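Local coordinates for insecticidal Delta-Endotoxin Cry8Ea1 (Bacillus Thuringiensis, PDB 3EB7), which kills the soil-dwelling larvae of Holotrichia parallela, probably by inserting helices of its N-terminal domain into gut-cell membranes to form pores, at residues S151-G154 and E155-F159; S173-A176 and Q177-H181. All blocks are in the same frame, centred on the assembly; numbering follows the deposited sequence.

Interaction 1 (S151-G154 and E155-F159); sequences SIFG and EEWGF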
# COMPACT_ATOMS: atom_id res chain seq x y z
N SER A 151 22.27 5.65 13.59
CA SER A 151 22.49 4.25 13.95
C SER A 151 23.58 3.54 13.17
O SER A 151 24.28 2.69 13.70
CB SER A 151 21.20 3.45 13.79
OG SER A 151 20.44 3.59 14.95
N ILE A 152 23.70 3.85 11.90
CA ILE A 152 24.70 3.21 11.04
C ILE A 152 26.07 3.91 11.09
O ILE A 152 27.09 3.24 10.97
CB ILE A 152 24.20 3.12 9.59
CG1 ILE A 152 22.86 2.38 9.57
CG2 ILE A 152 25.18 2.35 8.71
CD1 ILE A 152 22.00 2.76 8.40
N PHE A 153 26.09 5.23 11.28
CA PHE A 153 27.29 6.02 11.09
C PHE A 153 27.74 6.77 12.34
O PHE A 153 28.83 7.32 12.36
CB PHE A 153 27.09 7.03 9.96
CG PHE A 153 26.57 6.43 8.66
CD1 PHE A 153 25.53 7.06 7.96
CD2 PHE A 153 27.17 5.29 8.10
CE1 PHE A 153 25.05 6.55 6.76
CE2 PHE A 153 26.70 4.76 6.89
CZ PHE A 153 25.63 5.40 6.22
N GLY A 154 26.89 6.79 13.36
CA GLY A 154 27.15 7.59 14.55
C GLY A 154 28.48 7.33 15.21
O GLY A 154 29.23 8.26 15.49
N GLU A 155 28.79 6.07 15.48
CA GLU A 155 30.05 5.73 16.12
C GLU A 155 31.24 6.20 15.26
O GLU A 155 32.15 6.86 15.78
CB GLU A 155 30.08 4.23 16.43
CG GLU A 155 31.40 3.54 16.15
CD GLU A 155 31.18 2.09 15.74
OE1 GLU A 155 31.63 1.69 14.61
OE2 GLU A 155 30.54 1.36 16.53
N GLU A 156 31.20 5.87 13.97
CA GLU A 156 32.14 6.38 12.95
C GLU A 156 32.40 7.90 12.99
O GLU A 156 33.54 8.34 12.83
CB GLU A 156 31.63 5.97 11.58
CG GLU A 156 32.67 5.36 10.71
CD GLU A 156 32.29 3.98 10.17
OE1 GLU A 156 33.23 3.15 10.09
OE2 GLU A 156 31.10 3.73 9.83
N TRP A 157 31.34 8.68 13.23
CA TRP A 157 31.45 10.14 13.35
C TRP A 157 31.82 10.58 14.75
O TRP A 157 31.88 11.79 15.01
CB TRP A 157 30.14 10.85 12.98
CG TRP A 157 29.57 10.53 11.63
CD1 TRP A 157 30.25 10.06 10.52
CD2 TRP A 157 28.21 10.69 11.22
NE1 TRP A 157 29.39 9.92 9.46
CE2 TRP A 157 28.13 10.30 9.86
CE3 TRP A 157 27.05 11.14 11.86
CZ2 TRP A 157 26.93 10.33 9.14
CZ3 TRP A 157 25.86 11.17 11.15
CH2 TRP A 157 25.81 10.76 9.80
N GLY A 158 32.02 9.63 15.65
CA GLY A 158 32.45 9.97 17.01
C GLY A 158 31.36 10.39 18.00
O GLY A 158 31.64 11.08 19.01
N PHE A 159 30.13 9.96 17.75
CA PHE A 159 29.11 10.11 18.77
C PHE A 159 29.43 9.16 19.91
O PHE A 159 30.02 8.09 19.70
CB PHE A 159 27.71 9.83 18.24
CG PHE A 159 27.13 10.96 17.44
CD1 PHE A 159 26.75 10.75 16.11
CD2 PHE A 159 26.93 12.22 18.01
CE1 PHE A 159 26.19 11.78 15.34
CE2 PHE A 159 26.37 13.27 17.26
CZ PHE A 159 26.01 13.05 15.92
O HOH W 1 29.13 3.70 12.61
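F153 and W157 meet where the chain leaves its helix. CB of F153 sits over one face of the indole, 3.7 Å from the centroid of the six-membered ring, a CH-pi contact. The planes of these two rings are inclined at 36°, their centroids 5.8 Å apart. With CG of W157 beside its backbone N (chi1 -55°), the indole folds back over F153, whose O lies over one of its faces. At the edge of the F159 ring, CA of G154 lies 3.5 Å from CD1 of F159.

W157 N gives a 3.0 Å bond to F153 O and a weaker, more bent one to G154 O. F159 N reaches G154 O at 3.0 Å from above its plane; with G158 N to E155 O and G158 at positive phi, this makes a Schellman motif closing the type I turn E155-G158.

A water links I152 O to the loop, donating to it at 2.7 Å and accepting from E156 N; its bond to E156 OE2 is weak.

Around this turn between helices 133-153 and 161-191, W92 of helix 65-93 meets both F153 and W157 edge-to-face, V26 and I29 of helix 26-40 touch F153, and R106 of helix 99-119 binds W157 O.

Interaction 2 (S173-A176 and Q177-H181); sequences SLIA and QYSDH
Four successive i to i+4 backbone bonds, Q177 to S173, Y178 to L174, S179 to I175 and D180 to A176, run through this piece of regular alpha-helix, the Y178 N to L174 O bond being 2.8 Å with an N-H...O angle of 166°.

On one flank, L174 and Y178 lie alongside each other and point the same way. CB of L174 stands over one face of the phenol ring, toward its rim and 4.0 Å from CE1, while the two methyls reach further out: CD2 is 4.0 Å from CZ, and CD1 is 3.8 Å from OH. CG of Y178 is placed beside its backbone N (chi1 -64°), which turns the ring back along the helix over the preceding turn. The hydroxyl at its end is hydrogen-bonded to ND1 of H143, and A140 and L144 of the same helix 133-153 also touch the tyrosine.

The other notable side chain is S179. Its OG, likewise beside the backbone N (chi1 -58°), folds back and donates to I175 O at 2.6 Å, coming from above the carbonyl plane. S179 N reaches the same oxygen from the opposite face at 2.9 Å. Further round, the carboxylate of D180 lies back beside A176 O, with OD2 of D180 3.4 Å from that oxygen, an approach of two acceptors and not a bond, while OD1 bonds to Y470 OH and Y541 N.

Two bonds thus grip I175 O, and the hydroxyl of S179, a buried residue, donates to a carbonyl of its own helix. Y178 and D180 instead spend their polar ends on neighbours, so that this one turn of helix 161-191 is tied both to helix 133-153 and, through Y470 and Y541, to the C-terminal part of the toxin.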
# COMPACT_ATOMS: atom_id res chain seq x y z
N SER A 173 10.59 6.15 19.66
CA SER A 173 9.48 6.95 20.12
C SER A 173 8.78 7.63 18.93
O SER A 173 7.56 7.81 18.92
CB SER A 173 9.97 7.96 21.16
OG SER A 173 8.99 8.98 21.36
N LEU A 174 9.55 7.98 17.91
CA LEU A 174 9.03 8.79 16.81
C LEU A 174 8.35 7.92 15.76
O LEU A 174 7.33 8.34 15.18
CB LEU A 174 10.11 9.69 16.21
CG LEU A 174 10.57 10.93 17.02
CD1 LEU A 174 11.70 11.69 16.28
CD2 LEU A 174 9.42 11.93 17.43
N ILE A 175 8.88 6.71 15.53
CA ILE A 175 8.16 5.74 14.72
C ILE A 175 6.73 5.60 15.22
O ILE A 175 5.77 5.72 14.43
CB ILE A 175 8.81 4.34 14.68
CG1 ILE A 175 10.17 4.39 13.97
CG2 ILE A 175 7.88 3.30 13.99
CD1 ILE A 175 11.02 3.15 14.22
N ALA A 176 6.58 5.35 16.52
CA ALA A 176 5.26 5.24 17.17
C ALA A 176 4.42 6.48 16.98
O ALA A 176 3.30 6.40 16.50
CB ALA A 176 5.40 4.92 18.67
N GLN A 177 4.96 7.63 17.34
CA GLN A 177 4.21 8.89 17.28
C GLN A 177 3.78 9.27 15.85
O GLN A 177 2.63 9.61 15.64
CB GLN A 177 5.01 10.02 17.94
CG GLN A 177 4.47 11.41 17.57
CD GLN A 177 5.24 12.61 18.18
OE1 GLN A 177 5.67 12.57 19.34
NE2 GLN A 177 5.41 13.67 17.38
N TYR A 178 4.70 9.22 14.89
CA TYR A 178 4.41 9.51 13.48
C TYR A 178 3.45 8.49 12.88
O TYR A 178 2.59 8.85 12.11
CB TYR A 178 5.70 9.57 12.63
CG TYR A 178 6.71 10.68 12.98
CD1 TYR A 178 8.05 10.58 12.58
CD2 TYR A 178 6.33 11.81 13.70
CE1 TYR A 178 8.97 11.57 12.90
CE2 TYR A 178 7.24 12.81 14.03
CZ TYR A 178 8.56 12.69 13.63
OH TYR A 178 9.47 13.71 13.94
N SER A 179 3.58 7.21 13.23
CA SER A 179 2.64 6.23 12.72
C SER A 179 1.24 6.56 13.23
O SER A 179 0.28 6.58 12.45
CB SER A 179 3.04 4.80 13.11
OG SER A 179 4.33 4.46 12.64
N ASP A 180 1.13 6.85 14.52
CA ASP A 180 -0.18 7.08 15.16
C ASP A 180 -0.88 8.31 14.60
O ASP A 180 -2.06 8.24 14.27
CB ASP A 180 0.00 7.20 16.69
CG ASP A 180 0.19 5.83 17.36
OD1 ASP A 180 -0.11 4.77 16.73
OD2 ASP A 180 0.60 5.81 18.56
N HIS A 181 -0.13 9.39 14.41
CA HIS A 181 -0.67 10.61 13.83
C HIS A 181 -1.25 10.36 12.41
O HIS A 181 -2.37 10.73 12.11
CB HIS A 181 0.40 11.72 13.86
CG HIS A 181 -0.04 13.00 13.21
ND1 HIS A 181 -0.64 14.03 13.91
CD2 HIS A 181 -0.01 13.39 11.91
CE1 HIS A 181 -0.92 15.02 13.08
NE2 HIS A 181 -0.55 14.66 11.86

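The two contacts follow one another along the chain: the first is the turn that ends helix 133-153, the second lies midway along helix 161-191, the helix that follows. Their centres are 24 Å apart and their nearest atoms about 9 Å, so they do not touch. Both belong to the N-terminal helical domain, which in this toxin family is associated with pore formation. The turn of 155-159 lets the chain double back, and the two helices then pack together, with H143 and L144 meeting residues of interaction 2. Interaction 1 lies farther out, 33 Å from the chain centre against 18 Å, whereas I175 and D180 of interaction 2 meet the C-terminal region at Y541, and D180 also at Y470.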